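Local coordinates for transcobalamin-1 (Homo sapiens, PDB 4KKI), which binds vitamin B12 with femtomolar affinity, carries it and protects it from the acid of the stomach, at residues I44-N49 against Q69-K74; T52-V57 against I76-Y81; V58-L63 against Q289-L294. One frame throughout, in Å; residues are numbered along the deposited sequence.

Contact 1. Residues I44-N49 against Q69-K74; sequences IQSNYN and QTLMQK
The ammonium nitrogen NZ of Lys74 is gripped from several directions. Lys74 NZ gives a hydrogen bond of 2.6 Å to Ser46 O and another of 2.8 Å to Asn49 O, while water 1 accepts from NZ and donates to Ser46 OG. A fully extended chain, with CG anti to the backbone N (chi1 -179°), carries the lysine from helix 69-85 across to the 3-10 turn 46-48 and the residue after it. Ser46 O itself takes two donors from opposite faces of its carbonyl plane, Lys74 NZ and the turn's own Asn49 N. Ser46 OG also bonds to Met43 O, one turn back, and NZ makes a weak bond to Thr52 O.

Thr70, one turn before Lys74 on helix 69-85, meets the amide of Asn47, which lies across it. Thr70 OG1 donates to Asn47 OD1 over 2.9 Å, tilted 33° from the plane of that carbonyl, and Asn47 ND2 returns a weak bond to Thr70 O. Leu71 CD2 packs against the same amide, 3.3 Å from Asn47 OD1, and lies near Ser46 OG. Beyond it, Leu71 CD1 meets Ile44 CD1 at 4.0 Å, the two side chains crossing at about a right angle.

One positive charge thus gathers carbonyls of the turn, and with carbonyl oxygens and a water as the partners described, their dipoles would probably offset part of it.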
# COMPACT_ATOMS: atom_id res chain seq x y z
N ILE A 44 11.88 10.11 -8.75
CA ILE A 44 13.17 10.81 -8.70
C ILE A 44 13.10 12.04 -7.78
O ILE A 44 14.05 12.30 -7.04
CB ILE A 44 13.66 11.24 -10.11
CG1 ILE A 44 13.82 10.02 -11.01
CG2 ILE A 44 14.98 11.97 -10.01
CD1 ILE A 44 14.82 9.01 -10.50
N GLN A 45 11.99 12.77 -7.82
CA GLN A 45 11.84 13.97 -7.00
C GLN A 45 11.78 13.63 -5.52
O GLN A 45 12.05 14.48 -4.67
CB GLN A 45 10.59 14.78 -7.38
CG GLN A 45 10.22 14.80 -8.85
CD GLN A 45 11.16 15.62 -9.72
OE1 GLN A 45 12.24 16.02 -9.30
NE2 GLN A 45 10.74 15.87 -10.95
N SER A 46 11.43 12.38 -5.21
CA SER A 46 11.31 11.94 -3.82
C SER A 46 12.65 11.94 -3.10
O SER A 46 12.70 11.83 -1.87
CB SER A 46 10.64 10.57 -3.74
OG SER A 46 11.46 9.55 -4.29
N ASN A 47 13.74 12.06 -3.86
CA ASN A 47 15.07 12.24 -3.30
C ASN A 47 15.16 13.43 -2.35
O ASN A 47 15.87 13.40 -1.35
CB ASN A 47 16.11 12.40 -4.41
CG ASN A 47 16.82 11.11 -4.75
OD1 ASN A 47 16.73 10.62 -5.88
ND2 ASN A 47 17.53 10.54 -3.78
N TYR A 48 14.42 14.49 -2.69
CA TYR A 48 14.46 15.73 -1.92
C TYR A 48 13.44 15.76 -0.78
O TYR A 48 13.28 16.78 -0.11
CB TYR A 48 14.24 16.93 -2.85
CG TYR A 48 15.30 17.07 -3.92
CD1 TYR A 48 16.50 17.71 -3.66
CD2 TYR A 48 15.10 16.54 -5.19
CE1 TYR A 48 17.47 17.83 -4.63
CE2 TYR A 48 16.07 16.66 -6.17
CZ TYR A 48 17.25 17.31 -5.88
OH TYR A 48 18.22 17.43 -6.85
N ASN A 49 12.76 14.64 -0.57
CA ASN A 49 11.78 14.53 0.50
C ASN A 49 12.26 13.56 1.57
O ASN A 49 12.14 12.35 1.42
CB ASN A 49 10.43 14.08 -0.06
CG ASN A 49 9.28 14.29 0.91
OD1 ASN A 49 8.13 13.99 0.60
ND2 ASN A 49 9.58 14.84 2.08
N GLN A 69 20.65 5.20 -8.80
CA GLN A 69 21.70 5.32 -7.79
C GLN A 69 21.33 6.21 -6.61
O GLN A 69 21.49 5.81 -5.46
CB GLN A 69 23.00 5.81 -8.43
CG GLN A 69 24.17 5.85 -7.47
CD GLN A 69 24.51 4.48 -6.92
OE1 GLN A 69 24.28 3.46 -7.57
NE2 GLN A 69 25.07 4.45 -5.71
N THR A 70 20.85 7.42 -6.90
CA THR A 70 20.51 8.38 -5.86
C THR A 70 19.48 7.83 -4.89
O THR A 70 19.62 7.95 -3.67
CB THR A 70 19.99 9.70 -6.45
OG1 THR A 70 18.95 9.42 -7.40
CG2 THR A 70 21.11 10.46 -7.15
N LEU A 71 18.43 7.21 -5.43
CA LEU A 71 17.39 6.61 -4.62
C LEU A 71 17.92 5.39 -3.87
O LEU A 71 17.54 5.14 -2.73
CB LEU A 71 16.19 6.22 -5.49
CG LEU A 71 15.41 7.40 -6.08
CD1 LEU A 71 14.42 6.94 -7.13
CD2 LEU A 71 14.70 8.17 -4.97
N MET A 72 18.80 4.64 -4.52
CA MET A 72 19.43 3.49 -3.90
C MET A 72 20.25 3.90 -2.67
O MET A 72 20.17 3.27 -1.62
CB MET A 72 20.32 2.76 -4.91
CG MET A 72 21.14 1.63 -4.31
SD MET A 72 20.09 0.26 -3.79
CE MET A 72 19.38 -0.21 -5.37
N GLN A 73 21.02 4.98 -2.82
CA GLN A 73 21.81 5.52 -1.72
C GLN A 73 20.93 6.02 -0.59
O GLN A 73 21.24 5.83 0.59
CB GLN A 73 22.71 6.66 -2.21
CG GLN A 73 23.80 6.21 -3.17
CD GLN A 73 24.48 7.37 -3.87
OE1 GLN A 73 25.37 7.17 -4.69
NE2 GLN A 73 24.06 8.59 -3.56
N LYS A 74 19.82 6.66 -0.95
CA LYS A 74 18.88 7.15 0.04
C LYS A 74 18.29 6.00 0.84
O LYS A 74 18.15 6.09 2.06
CB LYS A 74 17.75 7.95 -0.62
CG LYS A 74 16.75 8.51 0.38
CD LYS A 74 15.60 9.23 -0.31
CE LYS A 74 14.58 9.72 0.71
NZ LYS A 74 13.35 10.25 0.06
O HOH W 1 12.24 8.41 -1.77

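Contact 2. Residues T52-V57 against I76-Y81; sequences TSAVNV and IQQIKY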
# COMPACT_ATOMS: atom_id res chain seq x y z
N THR A 52 9.62 11.07 3.06
CA THR A 52 9.10 9.95 2.29
C THR A 52 10.11 8.80 2.21
O THR A 52 11.32 9.01 2.29
CB THR A 52 8.64 10.37 0.88
OG1 THR A 52 7.76 9.38 0.34
CG2 THR A 52 9.84 10.54 -0.05
N SER A 53 9.59 7.59 2.05
CA SER A 53 10.43 6.40 2.02
C SER A 53 11.09 6.21 0.66
O SER A 53 10.54 6.61 -0.37
CB SER A 53 9.61 5.16 2.38
OG SER A 53 10.38 3.98 2.27
N ALA A 54 12.28 5.61 0.67
CA ALA A 54 12.95 5.24 -0.57
C ALA A 54 12.88 3.73 -0.75
O ALA A 54 13.25 3.20 -1.80
CB ALA A 54 14.40 5.71 -0.56
N VAL A 55 12.42 3.03 0.28
CA VAL A 55 12.33 1.58 0.26
C VAL A 55 11.33 1.09 -0.78
O VAL A 55 11.66 0.26 -1.63
CB VAL A 55 11.93 1.03 1.64
CG1 VAL A 55 11.73 -0.48 1.57
CG2 VAL A 55 12.99 1.39 2.68
N ASN A 56 10.10 1.59 -0.70
CA ASN A 56 9.06 1.24 -1.66
C ASN A 56 9.43 1.64 -3.08
O ASN A 56 9.16 0.92 -4.04
CB ASN A 56 7.73 1.88 -1.26
CG ASN A 56 7.86 3.37 -0.99
OD1 ASN A 56 8.94 3.95 -1.13
ND2 ASN A 56 6.76 4.00 -0.60
N VAL A 57 10.05 2.81 -3.21
CA VAL A 57 10.44 3.35 -4.50
C VAL A 57 11.49 2.47 -5.18
O VAL A 57 11.34 2.09 -6.34
CB VAL A 57 10.98 4.79 -4.34
CG1 VAL A 57 11.63 5.27 -5.63
CG2 VAL A 57 9.87 5.72 -3.89
N ILE A 76 19.51 2.92 1.39
CA ILE A 76 20.51 2.30 2.24
C ILE A 76 20.72 3.12 3.50
O ILE A 76 20.81 2.58 4.60
CB ILE A 76 21.86 2.13 1.50
CG1 ILE A 76 21.69 1.20 0.29
CG2 ILE A 76 22.93 1.59 2.44
CD1 ILE A 76 21.20 -0.18 0.66
N GLN A 77 20.77 4.44 3.33
CA GLN A 77 20.91 5.36 4.45
C GLN A 77 19.74 5.22 5.41
O GLN A 77 19.92 5.20 6.63
CB GLN A 77 21.02 6.80 3.94
CG GLN A 77 21.17 7.84 5.04
CD GLN A 77 21.20 9.25 4.51
OE1 GLN A 77 21.11 9.47 3.30
NE2 GLN A 77 21.33 10.23 5.40
N GLN A 78 18.53 5.13 4.87
CA GLN A 78 17.34 4.94 5.70
C GLN A 78 17.38 3.60 6.42
O GLN A 78 17.05 3.51 7.60
CB GLN A 78 16.06 5.04 4.85
CG GLN A 78 15.74 6.43 4.35
CD GLN A 78 14.45 6.49 3.57
OE1 GLN A 78 13.92 5.46 3.14
NE2 GLN A 78 13.92 7.69 3.38
N ILE A 79 17.78 2.55 5.70
CA ILE A 79 17.84 1.21 6.26
C ILE A 79 18.88 1.13 7.38
O ILE A 79 18.59 0.62 8.47
CB ILE A 79 18.14 0.15 5.18
CG1 ILE A 79 16.95 0.02 4.23
CG2 ILE A 79 18.45 -1.19 5.82
CD1 ILE A 79 17.18 -0.92 3.07
N LYS A 80 20.07 1.66 7.12
CA LYS A 80 21.13 1.66 8.13
C LYS A 80 20.74 2.48 9.35
O LYS A 80 21.08 2.12 10.48
CB LYS A 80 22.45 2.16 7.53
CG LYS A 80 23.13 1.17 6.60
CD LYS A 80 24.46 1.70 6.10
CE LYS A 80 25.19 0.67 5.25
NZ LYS A 80 26.46 1.21 4.69
N TYR A 81 20.02 3.57 9.13
CA TYR A 81 19.57 4.42 10.22
C TYR A 81 18.56 3.71 11.11
O TYR A 81 18.71 3.68 12.33
CB TYR A 81 18.98 5.72 9.69
CG TYR A 81 18.25 6.53 10.74
CD1 TYR A 81 18.95 7.21 11.73
CD2 TYR A 81 16.86 6.61 10.73
CE1 TYR A 81 18.28 7.94 12.69
CE2 TYR A 81 16.19 7.34 11.69
CZ TYR A 81 16.90 8.01 12.67
OH TYR A 81 16.23 8.74 13.62
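Gln78 meets the backbone of Thr52 and Ala54 with both ends of its amide. Gln78 NE2 donates to Thr52 O at 3.1 Å, with the oxygen almost in the plane of the glutamine amide, and Gln78 OE1 accepts from Ala54 N at 3.0 Å with an N-H...O angle of 164°. Donor and acceptor of the side chain are therefore matched to a C=O and an N-H of the same piece of backbone, which fixes the rotation of the amide and which end is oxygen. Beside the second bond, Ala54 CB rests in van der Waals contact 3.7 Å from Gln78 OE1. A chi1 of -70° sets CG anti to the carbonyl carbon, and the chain, extended from there (chi2 -178°), brings CD up to the loop. An alanine here would probably leave Thr52 O without this donor and Ala54 N without its acceptor, and the loop before helix 55-63 would be less firmly set.

Within the loop, Ser53 OG accepts from Val55 N at 3.0 Å, a capping bond at the start of helix 55-63. The same hydroxyl is hydrogen-bonded to a bound PEG molecule, and on the backbone side Ser53 N is held by Ser381 OG.

Apolar contact is lighter: Val55 CG2 only just meets Ile79 CG1 at 4.5 Å. Both also pack on helix 92-102, Val55 on Leu97 and Ala101, Ile79 on Ile98 and Leu102.

Here the capped N-terminal end of one helix is fastened to the flank of the next, within the alpha6-alpha6 helical barrel of the N-terminal alpha domain; the side chain of Ser53 comes within about 7 Å of the bound cyanocobalamin.

Contact 3. Residues V58-L63 against Q289-L294; sequences VLSLKL and QVLPAL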
# COMPACT_ATOMS: atom_id res chain seq x y z
N VAL A 58 12.55 2.14 -4.44
CA VAL A 58 13.63 1.32 -4.97
C VAL A 58 13.15 -0.10 -5.28
O VAL A 58 13.51 -0.67 -6.31
CB VAL A 58 14.85 1.30 -4.01
CG1 VAL A 58 15.85 0.22 -4.42
CG2 VAL A 58 15.52 2.66 -3.98
N LEU A 59 12.32 -0.65 -4.40
CA LEU A 59 11.70 -1.96 -4.63
C LEU A 59 10.95 -1.97 -5.95
O LEU A 59 11.09 -2.89 -6.76
CB LEU A 59 10.75 -2.32 -3.49
CG LEU A 59 9.81 -3.51 -3.72
CD1 LEU A 59 10.59 -4.77 -4.07
CD2 LEU A 59 8.94 -3.75 -2.50
N SER A 60 10.14 -0.93 -6.16
CA SER A 60 9.34 -0.80 -7.37
C SER A 60 10.21 -0.77 -8.62
O SER A 60 9.93 -1.45 -9.61
CB SER A 60 8.50 0.48 -7.29
OG SER A 60 7.83 0.75 -8.50
N LEU A 61 11.28 0.03 -8.57
CA LEU A 61 12.18 0.19 -9.71
C LEU A 61 12.97 -1.07 -10.03
O LEU A 61 13.07 -1.47 -11.19
CB LEU A 61 13.13 1.37 -9.45
CG LEU A 61 12.44 2.73 -9.42
CD1 LEU A 61 13.37 3.80 -8.88
CD2 LEU A 61 11.95 3.10 -10.81
N LYS A 62 13.54 -1.70 -9.00
CA LYS A 62 14.35 -2.90 -9.20
C LYS A 62 13.50 -4.03 -9.76
O LYS A 62 13.99 -4.87 -10.52
CB LYS A 62 15.03 -3.31 -7.89
CG LYS A 62 16.02 -2.28 -7.36
CD LYS A 62 17.39 -2.88 -7.11
CE LYS A 62 17.37 -3.90 -5.99
NZ LYS A 62 18.72 -4.47 -5.74
N LEU A 63 12.22 -4.03 -9.40
CA LEU A 63 11.29 -5.05 -9.84
C LEU A 63 11.06 -5.01 -11.36
O LEU A 63 10.77 -6.03 -11.98
CB LEU A 63 9.97 -4.89 -9.10
CG LEU A 63 9.09 -6.13 -8.99
CD1 LEU A 63 9.90 -7.31 -8.47
CD2 LEU A 63 7.93 -5.83 -8.06
N GLN A 289 3.78 1.87 -6.18
CA GLN A 289 2.92 0.69 -6.08
C GLN A 289 2.28 0.29 -7.41
O GLN A 289 1.96 -0.88 -7.62
CB GLN A 289 1.84 0.89 -5.01
CG GLN A 289 2.40 0.95 -3.60
CD GLN A 289 1.31 1.03 -2.55
OE1 GLN A 289 1.53 0.68 -1.39
NE2 GLN A 289 0.13 1.50 -2.95
N VAL A 290 2.10 1.26 -8.30
CA VAL A 290 1.42 0.99 -9.57
C VAL A 290 2.37 0.50 -10.66
O VAL A 290 1.97 -0.24 -11.55
CB VAL A 290 0.62 2.23 -10.06
CG1 VAL A 290 1.56 3.28 -10.65
CG2 VAL A 290 -0.42 1.81 -11.09
N LEU A 291 3.64 0.90 -10.57
CA LEU A 291 4.62 0.64 -11.63
C LEU A 291 4.85 -0.83 -12.04
O LEU A 291 4.84 -1.12 -13.24
CB LEU A 291 5.95 1.33 -11.31
CG LEU A 291 7.07 1.12 -12.33
CD1 LEU A 291 6.69 1.74 -13.67
CD2 LEU A 291 8.40 1.69 -11.82
N PRO A 292 5.09 -1.74 -11.08
CA PRO A 292 5.43 -3.12 -11.48
C PRO A 292 4.40 -3.78 -12.40
O PRO A 292 4.78 -4.37 -13.42
CB PRO A 292 5.48 -3.86 -10.14
CG PRO A 292 5.87 -2.81 -9.16
CD PRO A 292 5.15 -1.57 -9.61
N ALA A 293 3.12 -3.67 -12.05
CA ALA A 293 2.06 -4.29 -12.84
C ALA A 293 2.01 -3.74 -14.26
O ALA A 293 1.77 -4.48 -15.21
CB ALA A 293 0.71 -4.10 -12.15
N LEU A 294 2.27 -2.44 -14.41
CA LEU A 294 2.23 -1.81 -15.73
C LEU A 294 3.33 -2.35 -16.64
O LEU A 294 3.28 -2.18 -17.86
CB LEU A 294 2.36 -0.29 -15.60
CG LEU A 294 1.35 0.38 -14.67
CD1 LEU A 294 1.60 1.88 -14.60
CD2 LEU A 294 -0.08 0.09 -15.11
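Ser60 OG lies against Leu291 and Pro292, where segments 58-63 and 289-294 run nearly parallel, their axes 8.5 Å apart at closest and 10° from one another. With OG anti to the backbone N (chi1 173°), the oxygen of Ser60 lies 3.4 Å from Leu291 CB and 3.7 Å from Pro292 CD. Its hydrogen-bonding partner is Ala288 O, just ahead of 289-294 on the same neighbouring helix.

On one flank of the serine, Leu61 and Leu291 meet obliquely through their methyls, CD2 to CD2 at 4.0 Å. On the other, Leu63 sets CD2 against the ring of Pro292, equally near CB and CG at 3.8 Å, with the two side chains at about a right angle. Met43 of helix 37-45 also packs on Ser60 and Leu61.

Pro292 has no amide hydrogen to give to the turn before it, and helix 284-294 is kinked there; the ring presents its carbons to the partner helix instead. Gln289, partway along helix 284-294, bonds cyanocobalamin through NE2. Beside it the two segments meet by buried van der Waals packing, with Ser60 to Ala288 a polar tie between the helices and the small serine letting the backbones come close.

Overall arrangement
Coming off helix 37-45, residues 44-49 make contact 1 with the start of helix 69-85, closing a loop that contains helix 55-63. The lead into that helix, 52-57, then reaches further along helix 69-85 in contact 2. Because their segments alternate, contacts 1 and 2 cross, and they touch where Lys74 and Ala54 pack together. Contact 3 starts from the rest of helix 55-63 and closes a far longer loop of 225 residues at helix 284-294, crossing both others. Helix 55-63 is thus joined to its sequence neighbour and to the last helix of the alpha domain, bringing early and late parts of the barrel together.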